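Local coordinates for protein phosphoglycerate oxidoreductase (Rhizobium etli, PDB 4HY3) that probably reduces hydroxypyruvate or glyoxylate with NAD(P)H as a D-isomer specific 2-hydroxyacid dehydrogenase, at residues R199-P207 with V219-K230; Q128-L139 with D186-L195. All blocks are in the same frame, centred on the assembly; numbering follows the deposited sequence.

Contact 1. Residues R199-P207 with V219-K230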
loop_
_atom_site.group_PDB
_atom_site.type_symbol
_atom_site.label_atom_id
_atom_site.label_comp_id
_atom_site.label_asym_id
_atom_site.label_seq_id
_atom_site.Cartn_x
_atom_site.Cartn_y
_atom_site.Cartn_z
ATOM N N ARG A 199 9.179 1.508 -4.606
ATOM C CA ARG A 199 9.701 2.400 -3.571
ATOM C C ARG A 199 10.811 3.328 -4.098
ATOM O O ARG A 199 11.804 3.559 -3.419
ATOM C CB ARG A 199 10.180 1.602 -2.353
ATOM C CG ARG A 199 9.059 0.984 -1.514
ATOM C CD ARG A 199 8.725 -0.438 -1.952
ATOM N NE ARG A 199 7.742 -1.122 -1.095
ATOM C CZ ARG A 199 6.487 -1.428 -1.450
ATOM N NH1 ARG A 199 6.016 -1.107 -2.647
ATOM N NH2 ARG A 199 5.684 -2.059 -0.600
ATOM N N ALA A 200 10.610 3.833 -5.317
ATOM C CA ALA A 200 11.468 4.796 -6.011
ATOM C C ALA A 200 11.082 6.262 -5.711
ATOM O O ALA A 200 10.116 6.513 -4.986
ATOM C CB ALA A 200 11.376 4.543 -7.504
ATOM N N ARG A 201 11.832 7.221 -6.262
ATOM C CA ARG A 201 11.487 8.642 -6.120
ATOM C C ARG A 201 10.826 9.271 -7.379
ATOM O O ARG A 201 11.404 9.303 -8.499
ATOM C CB ARG A 201 12.706 9.439 -5.667
ATOM C CG ARG A 201 12.511 10.941 -5.576
ATOM C CD ARG A 201 13.296 11.434 -4.391
ATOM N NE ARG A 201 13.666 12.838 -4.495
ATOM C CZ ARG A 201 13.492 13.733 -3.525
ATOM N NH1 ARG A 201 12.931 13.385 -2.367
ATOM N NH2 ARG A 201 13.874 14.986 -3.723
ATOM N N ILE A 202 9.609 9.779 -7.186
ATOM C CA ILE A 202 8.791 10.158 -8.330
ATOM C C ILE A 202 8.453 11.650 -8.421
ATOM O O ILE A 202 7.592 12.167 -7.667
ATOM C CB ILE A 202 7.521 9.279 -8.435
ATOM C CG1 ILE A 202 7.919 7.801 -8.510
ATOM C CG2 ILE A 202 6.707 9.680 -9.662
ATOM C CD1 ILE A 202 6.787 6.840 -8.263
ATOM N N ARG A 203 9.132 12.313 -9.365
ATOM C CA ARG A 203 8.975 13.748 -9.651
ATOM C C ARG A 203 8.038 13.936 -10.801
ATOM O O ARG A 203 8.219 13.335 -11.857
ATOM C CB ARG A 203 10.313 14.393 -10.030
ATOM C CG ARG A 203 11.185 14.752 -8.845
ATOM C CD ARG A 203 12.388 15.552 -9.292
ATOM N NE ARG A 203 13.510 15.435 -8.366
ATOM C CZ ARG A 203 14.443 14.493 -8.446
ATOM N NH1 ARG A 203 14.372 13.568 -9.407
ATOM N NH2 ARG A 203 15.442 14.474 -7.569
ATOM N N VAL A 204 7.057 14.803 -10.606
ATOM C CA VAL A 204 6.015 15.002 -11.595
ATOM C C VAL A 204 5.906 16.472 -11.960
ATOM O O VAL A 204 5.838 17.336 -11.093
ATOM C CB VAL A 204 4.635 14.490 -11.081
ATOM C CG1 VAL A 204 3.482 14.960 -11.977
ATOM C CG2 VAL A 204 4.628 12.973 -10.995
ATOM N N PHE A 205 5.862 16.749 -13.251
ATOM C CA PHE A 205 5.581 18.089 -13.695
ATOM C C PHE A 205 4.173 18.171 -14.283
ATOM O O PHE A 205 3.814 17.401 -15.171
ATOM C CB PHE A 205 6.648 18.572 -14.686
ATOM C CG PHE A 205 6.250 19.800 -15.431
ATOM C CD1 PHE A 205 6.260 21.039 -14.803
ATOM C CD2 PHE A 205 5.838 19.717 -16.755
ATOM C CE1 PHE A 205 5.872 22.184 -15.489
ATOM C CE2 PHE A 205 5.444 20.853 -17.454
ATOM C CZ PHE A 205 5.467 22.091 -16.821
ATOM N N ASP A 206 3.385 19.115 -13.773
ATOM C CA ASP A 206 2.022 19.316 -14.236
ATOM C C ASP A 206 1.526 20.746 -13.936
ATOM O O ASP A 206 1.499 21.183 -12.785
ATOM C CB ASP A 206 1.099 18.262 -13.626
ATOM C CG ASP A 206 -0.256 18.168 -14.330
ATOM O OD1 ASP A 206 -0.309 17.852 -15.538
ATOM O OD2 ASP A 206 -1.280 18.367 -13.652
ATOM N N PRO A 207 1.143 21.486 -14.989
ATOM C CA PRO A 207 0.586 22.830 -14.827
ATOM C C PRO A 207 -0.801 22.895 -14.192
ATOM O O PRO A 207 -1.067 23.818 -13.458
ATOM C CB PRO A 207 0.498 23.355 -16.271
ATOM C CG PRO A 207 0.522 22.138 -17.138
ATOM C CD PRO A 207 1.381 21.154 -16.410
ATOM N N VAL A 219 3.144 11.720 -5.231
ATOM C CA VAL A 219 4.272 12.173 -6.060
ATOM C C VAL A 219 4.811 13.533 -5.620
ATOM O O VAL A 219 4.133 14.275 -4.895
ATOM C CB VAL A 219 3.979 12.200 -7.597
ATOM C CG1 VAL A 219 3.695 10.818 -8.140
ATOM C CG2 VAL A 219 2.841 13.154 -7.932
ATOM N N GLU A 220 6.013 13.849 -6.108
ATOM C CA GLU A 220 6.684 15.100 -5.820
ATOM C C GLU A 220 6.535 16.115 -6.972
ATOM O O GLU A 220 7.198 15.990 -8.017
ATOM C CB GLU A 220 8.156 14.805 -5.553
ATOM C CG GLU A 220 8.974 15.973 -5.038
ATOM C CD GLU A 220 10.388 15.551 -4.708
ATOM O OE1 GLU A 220 10.563 14.399 -4.245
ATOM O OE2 GLU A 220 11.321 16.357 -4.922
ATOM N N PRO A 221 5.669 17.131 -6.778
ATOM C CA PRO A 221 5.436 18.189 -7.764
ATOM C C PRO A 221 6.739 18.871 -8.037
ATOM O O PRO A 221 7.457 19.177 -7.092
ATOM C CB PRO A 221 4.510 19.162 -7.037
ATOM C CG PRO A 221 4.559 18.792 -5.588
ATOM C CD PRO A 221 4.883 17.333 -5.549
ATOM N N ALA A 222 7.061 19.103 -9.302
ATOM C CA ALA A 222 8.402 19.540 -9.644
ATOM C C ALA A 222 8.489 20.348 -10.950
ATOM O O ALA A 222 7.574 20.368 -11.774
ATOM C CB ALA A 222 9.361 18.347 -9.664
ATOM N N SER A 223 9.606 21.039 -11.111
ATOM C CA SER A 223 9.859 21.823 -12.282
ATOM C C SER A 223 10.147 20.855 -13.391
ATOM O O SER A 223 10.595 19.742 -13.129
ATOM C CB SER A 223 11.106 22.631 -12.028
ATOM O OG SER A 223 11.314 22.670 -10.638
ATOM N N LEU A 224 9.923 21.299 -14.627
ATOM C CA LEU A 224 10.201 20.495 -15.803
ATOM C C LEU A 224 11.661 20.176 -15.832
ATOM O O LEU A 224 12.049 19.099 -16.255
ATOM C CB LEU A 224 9.858 21.276 -17.058
ATOM C CG LEU A 224 9.396 20.617 -18.361
ATOM C CD1 LEU A 224 8.854 21.737 -19.230
ATOM C CD2 LEU A 224 10.454 19.841 -19.126
ATOM N N GLU A 225 12.459 21.139 -15.369
ATOM C CA GLU A 225 13.924 21.055 -15.368
ATOM C C GLU A 225 14.412 19.996 -14.361
ATOM O O GLU A 225 15.192 19.113 -14.729
ATOM C CB GLU A 225 14.547 22.448 -15.152
ATOM C CG GLU A 225 13.728 23.605 -15.750
ATOM C CD GLU A 225 13.568 23.571 -17.283
ATOM O OE1 GLU A 225 14.498 23.109 -17.985
ATOM O OE2 GLU A 225 12.516 24.032 -17.797
ATOM N N ASP A 226 13.910 20.041 -13.127
ATOM C CA ASP A 226 14.128 18.920 -12.180
ATOM C C ASP A 226 13.798 17.537 -12.758
ATOM O O ASP A 226 14.588 16.608 -12.615
ATOM C CB ASP A 226 13.313 19.093 -10.892
ATOM C CG ASP A 226 13.757 20.279 -10.076
ATOM O OD1 ASP A 226 12.919 20.862 -9.355
ATOM O OD2 ASP A 226 14.947 20.634 -10.161
ATOM N N VAL A 227 12.620 17.413 -13.380
ATOM C CA VAL A 227 12.112 16.146 -13.905
ATOM C C VAL A 227 13.033 15.699 -15.022
ATOM O O VAL A 227 13.399 14.516 -15.138
ATOM C CB VAL A 227 10.667 16.298 -14.445
ATOM C CG1 VAL A 227 10.243 15.119 -15.317
ATOM C CG2 VAL A 227 9.688 16.475 -13.301
ATOM N N LEU A 228 13.429 16.676 -15.822
ATOM C CA LEU A 228 14.179 16.443 -17.026
ATOM C C LEU A 228 15.635 16.125 -16.682
ATOM O O LEU A 228 16.339 15.466 -17.455
ATOM C CB LEU A 228 14.073 17.694 -17.891
ATOM C CG LEU A 228 14.246 17.583 -19.399
ATOM C CD1 LEU A 228 13.644 18.789 -20.117
ATOM C CD2 LEU A 228 15.721 17.453 -19.744
ATOM N N THR A 229 16.061 16.555 -15.495
ATOM C CA THR A 229 17.479 16.650 -15.188
ATOM C C THR A 229 17.971 15.721 -14.098
ATOM O O THR A 229 18.971 15.023 -14.292
ATOM C CB THR A 229 17.884 18.132 -14.960
ATOM O OG1 THR A 229 18.528 18.615 -16.149
ATOM C CG2 THR A 229 18.793 18.332 -13.723
ATOM N N LYS A 230 17.272 15.712 -12.969
ATOM C CA LYS A 230 17.610 14.867 -11.821
ATOM C C LYS A 230 16.919 13.504 -11.889
ATOM O O LYS A 230 16.467 12.983 -10.862
ATOM C CB LYS A 230 17.187 15.582 -10.544
ATOM C CG LYS A 230 17.272 17.089 -10.698
ATOM C CD LYS A 230 17.148 17.851 -9.397
ATOM C CE LYS A 230 17.870 19.170 -9.557
ATOM N NZ LYS A 230 17.121 20.273 -8.908
#
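R203 pairs with E220 and V204 with P221 in parallel register, joining strand 201-205 to the short edge strand 220-221. The N-H of E220 bonds to I202 O at 2.8 Å, E220 O accepts V204 N at 2.9 Å, and A222 N returns to V204 O at 2.8 Å. E220 and A222 are thus the alternate donors facing strand 201-205. The alternate residues R201, R203 and F205 turn their backbone polar groups to strand 178-182, and both edges of strand 201-205 are thus used.

The charged side chains are matched less precisely. E220 lays OE1 over the centre of the R201 guanidinium, the two planes 80° apart. The pair, with R201 NH2 3.1 Å from E220 OE2, therefore rests on charge, without an N-H aimed at the oxygen. R203 runs extended from CG to NE along helix 224-229, and its NH1 makes a weak bond to K230 O just past the helix end, while K230 CB lies over one guanidinium face; NH2 finds a partner elsewhere. Within the helical segment, D226 is doubly engaged, OD1 by S223 OG and OD2 by K230 NZ.

Apolar groups fill the remainder. F205 swings CG anti to its own N (chi1 166°), which sets L224 CB 4.1 Å from the ring centroid over one face, while A222 O lies at the ring edge. V204 CG2 meets V219 CB at 3.5 Å, beside L214 of the crossover helix 211-216. In this beta-alpha-beta unit of the Rossmann-type domain, directional bonding is thus concentrated in the backbone, and the arginines contribute mainly charge attraction and one weak bond.

Contact 2. Residues Q128-L139 with D186-L195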
loop_
_atom_site.group_PDB
_atom_site.type_symbol
_atom_site.label_atom_id
_atom_site.label_comp_id
_atom_site.label_asym_id
_atom_site.label_seq_id
_atom_site.Cartn_x
_atom_site.Cartn_y
_atom_site.Cartn_z
ATOM N N GLN A 128 -10.268 7.020 -20.177
ATOM C CA GLN A 128 -9.367 6.531 -19.147
ATOM C C GLN A 128 -9.156 5.024 -19.194
ATOM O O GLN A 128 -8.264 4.505 -18.527
ATOM C CB GLN A 128 -9.731 7.025 -17.764
ATOM C CG GLN A 128 -10.925 6.346 -17.179
ATOM C CD GLN A 128 -10.864 6.395 -15.685
ATOM O OE1 GLN A 128 -9.781 6.530 -15.103
ATOM N NE2 GLN A 128 -12.027 6.292 -15.046
ATOM N N VAL A 129 -9.957 4.332 -20.001
ATOM C CA VAL A 129 -9.722 2.913 -20.249
ATOM C C VAL A 129 -8.338 2.639 -20.833
ATOM O O VAL A 129 -7.821 1.551 -20.710
ATOM C CB VAL A 129 -10.793 2.262 -21.154
ATOM C CG1 VAL A 129 -12.182 2.434 -20.557
ATOM C CG2 VAL A 129 -10.713 2.774 -22.596
ATOM N N PHE A 130 -7.736 3.627 -21.468
ATOM C CA PHE A 130 -6.474 3.387 -22.130
ATOM C C PHE A 130 -5.294 3.598 -21.220
ATOM O O PHE A 130 -4.163 3.431 -21.670
ATOM C CB PHE A 130 -6.334 4.304 -23.319
ATOM C CG PHE A 130 -7.301 4.010 -24.426
ATOM C CD1 PHE A 130 -7.349 2.744 -25.017
ATOM C CD2 PHE A 130 -8.145 4.998 -24.896
ATOM C CE1 PHE A 130 -8.235 2.467 -26.028
ATOM C CE2 PHE A 130 -9.020 4.736 -25.928
ATOM C CZ PHE A 130 -9.063 3.462 -26.493
ATOM N N ALA A 131 -5.545 3.973 -19.956
ATOM C CA ALA A 131 -4.481 4.246 -19.014
ATOM C C ALA A 131 -3.748 2.978 -18.640
ATOM O O ALA A 131 -2.544 2.875 -18.866
ATOM C CB ALA A 131 -5.014 4.929 -17.774
ATOM N N GLU A 132 -4.451 2.010 -18.070
ATOM C CA GLU A 132 -3.803 0.820 -17.524
ATOM C C GLU A 132 -2.994 0.125 -18.632
ATOM O O GLU A 132 -1.796 -0.152 -18.441
ATOM C CB GLU A 132 -4.835 -0.113 -16.878
ATOM C CG GLU A 132 -4.267 -1.273 -16.105
ATOM C CD GLU A 132 -3.293 -0.821 -15.034
ATOM O OE1 GLU A 132 -3.693 -0.021 -14.155
ATOM O OE2 GLU A 132 -2.122 -1.265 -15.056
ATOM N N PRO A 133 -3.634 -0.145 -19.800
ATOM C CA PRO A 133 -2.854 -0.648 -20.932
ATOM C C PRO A 133 -1.533 0.138 -21.131
ATOM O O PRO A 133 -0.471 -0.458 -21.147
ATOM C CB PRO A 133 -3.802 -0.456 -22.124
ATOM C CG PRO A 133 -5.167 -0.589 -21.529
ATOM C CD PRO A 133 -5.076 -0.062 -20.124
ATOM N N VAL A 134 -1.600 1.457 -21.228
ATOM C CA VAL A 134 -0.408 2.246 -21.477
ATOM C C VAL A 134 0.598 2.287 -20.323
ATOM O O VAL A 134 1.791 2.232 -20.555
ATOM C CB VAL A 134 -0.773 3.650 -21.935
ATOM C CG1 VAL A 134 0.487 4.445 -22.217
ATOM C CG2 VAL A 134 -1.626 3.550 -23.187
ATOM N N ALA A 135 0.133 2.369 -19.086
ATOM C CA ALA A 135 1.047 2.165 -17.951
ATOM C C ALA A 135 1.811 0.861 -18.106
ATOM O O ALA A 135 3.023 0.846 -18.080
ATOM C CB ALA A 135 0.316 2.213 -16.601
ATOM N N GLU A 136 1.114 -0.245 -18.279
ATOM C CA GLU A 136 1.802 -1.521 -18.188
ATOM C C GLU A 136 2.926 -1.677 -19.181
ATOM O O GLU A 136 4.067 -1.939 -18.780
ATOM C CB GLU A 136 0.815 -2.670 -18.246
ATOM C CG GLU A 136 -0.087 -2.598 -17.028
ATOM C CD GLU A 136 -0.798 -3.890 -16.702
ATOM O OE1 GLU A 136 -0.613 -4.916 -17.410
ATOM O OE2 GLU A 136 -1.551 -3.866 -15.715
ATOM N N ILE A 137 2.615 -1.481 -20.465
ATOM C CA ILE A 137 3.629 -1.578 -21.522
ATOM C C ILE A 137 4.709 -0.507 -21.336
ATOM O O ILE A 137 5.844 -0.676 -21.787
ATOM C CB ILE A 137 3.032 -1.486 -22.934
ATOM C CG1 ILE A 137 4.011 -2.047 -23.961
ATOM C CG2 ILE A 137 2.683 -0.053 -23.308
ATOM C CD1 ILE A 137 3.590 -3.368 -24.530
ATOM N N GLY A 138 4.343 0.575 -20.645
ATOM C CA GLY A 138 5.270 1.645 -20.262
ATOM C C GLY A 138 6.298 1.234 -19.212
ATOM O O GLY A 138 7.512 1.461 -19.385
ATOM N N LEU A 139 5.832 0.656 -18.108
ATOM C CA LEU A 139 6.745 0.084 -17.149
ATOM C C LEU A 139 7.532 -0.993 -17.904
ATOM O O LEU A 139 8.717 -1.226 -17.651
ATOM C CB LEU A 139 5.977 -0.491 -15.981
ATOM C CG LEU A 139 6.770 -1.179 -14.887
ATOM C CD1 LEU A 139 8.119 -0.507 -14.696
ATOM C CD2 LEU A 139 6.042 -1.177 -13.544
ATOM N N ASP A 186 -4.697 10.765 -16.236
ATOM C CA ASP A 186 -5.010 9.362 -15.971
ATOM C C ASP A 186 -3.770 8.452 -16.144
ATOM O O ASP A 186 -3.509 7.579 -15.305
ATOM C CB ASP A 186 -6.150 8.889 -16.890
ATOM C CG ASP A 186 -7.475 9.570 -16.587
ATOM O OD1 ASP A 186 -7.834 9.720 -15.400
ATOM O OD2 ASP A 186 -8.170 9.953 -17.548
ATOM N N LEU A 187 -3.026 8.663 -17.236
ATOM C CA LEU A 187 -1.854 7.872 -17.563
ATOM C C LEU A 187 -0.822 8.041 -16.468
ATOM O O LEU A 187 -0.209 7.075 -16.010
ATOM C CB LEU A 187 -1.263 8.334 -18.882
ATOM C CG LEU A 187 -0.774 7.232 -19.825
ATOM C CD1 LEU A 187 -0.201 6.053 -19.053
ATOM C CD2 LEU A 187 -1.933 6.745 -20.692
ATOM N N GLY A 188 -0.659 9.285 -16.030
ATOM C CA GLY A 188 0.097 9.560 -14.846
ATOM C C GLY A 188 -0.265 8.665 -13.692
ATOM O O GLY A 188 0.607 7.989 -13.169
ATOM N N LYS A 189 -1.536 8.651 -13.287
ATOM C CA LYS A 189 -1.947 7.883 -12.088
ATOM C C LYS A 189 -1.752 6.395 -12.263
ATOM O O LYS A 189 -1.389 5.708 -11.304
ATOM C CB LYS A 189 -3.395 8.134 -11.707
ATOM C CG LYS A 189 -3.740 9.593 -11.484
ATOM C CD LYS A 189 -5.226 9.786 -11.195
ATOM C CE LYS A 189 -5.663 11.214 -11.534
ATOM N NZ LYS A 189 -7.144 11.387 -11.436
ATOM N N ALA A 190 -1.978 5.896 -13.482
ATOM C CA ALA A 190 -1.915 4.458 -13.717
ATOM C C ALA A 190 -0.481 4.019 -13.506
ATOM O O ALA A 190 -0.211 2.922 -12.981
ATOM C CB ALA A 190 -2.393 4.101 -15.118
ATOM N N LEU A 191 0.424 4.915 -13.895
ATOM C CA LEU A 191 1.848 4.695 -13.848
ATOM C C LEU A 191 2.282 4.724 -12.393
ATOM O O LEU A 191 2.929 3.793 -11.898
ATOM C CB LEU A 191 2.528 5.766 -14.662
ATOM C CG LEU A 191 3.954 5.626 -15.175
ATOM C CD1 LEU A 191 4.478 4.214 -15.294
ATOM C CD2 LEU A 191 4.012 6.279 -16.540
ATOM N N ARG A 192 1.876 5.763 -11.679
ATOM C CA ARG A 192 2.170 5.817 -10.259
ATOM C C ARG A 192 1.728 4.525 -9.602
ATOM O O ARG A 192 2.371 4.062 -8.671
ATOM C CB ARG A 192 1.526 7.031 -9.590
ATOM C CG ARG A 192 1.610 7.069 -8.077
ATOM C CD ARG A 192 3.014 6.805 -7.544
ATOM N NE ARG A 192 3.038 6.849 -6.077
ATOM C CZ ARG A 192 2.823 5.819 -5.265
ATOM N NH1 ARG A 192 2.578 4.598 -5.728
ATOM N NH2 ARG A 192 2.852 6.021 -3.964
ATOM N N ARG A 193 0.649 3.926 -10.089
ATOM C CA ARG A 193 0.169 2.707 -9.447
ATOM C C ARG A 193 1.094 1.513 -9.708
ATOM O O ARG A 193 1.510 0.826 -8.777
ATOM C CB ARG A 193 -1.265 2.393 -9.834
ATOM C CG ARG A 193 -1.845 1.244 -9.023
ATOM C CD ARG A 193 -3.369 1.226 -9.066
ATOM N NE ARG A 193 -3.832 1.109 -10.444
ATOM C CZ ARG A 193 -4.291 2.122 -11.184
ATOM N NH1 ARG A 193 -4.384 3.330 -10.658
ATOM N NH2 ARG A 193 -4.664 1.926 -12.451
ATOM N N VAL A 194 1.433 1.280 -10.971
ATOM C CA VAL A 194 2.303 0.149 -11.274
ATOM C C VAL A 194 3.674 0.333 -10.616
ATOM O O VAL A 194 4.288 -0.635 -10.183
ATOM C CB VAL A 194 2.344 -0.227 -12.778
ATOM C CG1 VAL A 194 0.960 -0.594 -13.218
ATOM C CG2 VAL A 194 2.847 0.909 -13.651
ATOM N N LEU A 195 4.105 1.576 -10.469
ATOM C CA LEU A 195 5.394 1.843 -9.856
ATOM C C LEU A 195 5.375 1.726 -8.327
ATOM O O LEU A 195 6.423 1.685 -7.706
ATOM C CB LEU A 195 5.952 3.203 -10.313
ATOM C CG LEU A 195 6.263 3.368 -11.810
ATOM C CD1 LEU A 195 6.306 4.819 -12.256
ATOM C CD2 LEU A 195 7.566 2.677 -12.175
#
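A131, A135 and A190 bring their methyl groups together where helix 131-139 crosses helix 186-195 at 50°, with the axes 8.3 Å apart at closest approach. A190 CB touches A135 CB at 3.6 Å and A131 CB at 3.8 Å, and these small residues are what allow two helices to come so near. On one flank L187 reaches across with both methyls, CD2 lying 3.5 Å from V134 CB and CD1 beside V134 CG1 and A135 N. Further along, V194 CG2 meets L139 CD2 at 3.8 Å, the two side chains running past one another in opposite directions, and L195 adds a more distant touch on L139 CD1.

The opposite character appears at the more exposed rim. There D186 OD2 rests against Q128 CB and the two polar ends do not mate, Q128 NE2 having a weak bond to R345 O instead. R193, also partly exposed, bends at chi3 (59°) and sends NH2 to E132 OE1 at 2.8 Å. In this salt bridge NH2 meets OE1 nearly in line with its C-O bond, the oxygen tilted a little from the guanidinium plane and the two planes 54° apart. E132, itself buried, gets there by a bend at chi2, while its OE2 lies against V194 CG1. With an alanine in place of E132, R193 would probably be left without its carboxylate mate, close to the like charge of R199 of the second subunit.

That subunit closes over this side: its I174 and A175 give backbone N-H groups to E136, and its F198 packs on V194. Helix 320-338 covers V129 and P133, and L187 touches V237, just beyond strand 233-236.

The two contacts follow one another along the chain, helix 186-195 of contact 2 preceding strand 201-205 of contact 1. Their centres are about 17 Å apart, but the edges meet: R192 CD lies 3.8 Å from I202 CD1 and 4.1 Å from V219 CG1, while R192 NE bonds to G218 O. One helix thus packs on helix 131-147 and also covers the strand pair of contact 1. G188 belongs to a glycine-rich turn resembling the GxGxxG signature of dinucleotide-binding folds, and F205 lies near that pattern, so the start of helix 186-195 and the F205 end of contact 1 probably lie near the NAD site. Across the subunit interface, R199 beside contact 1 packs on R193 of the second subunit.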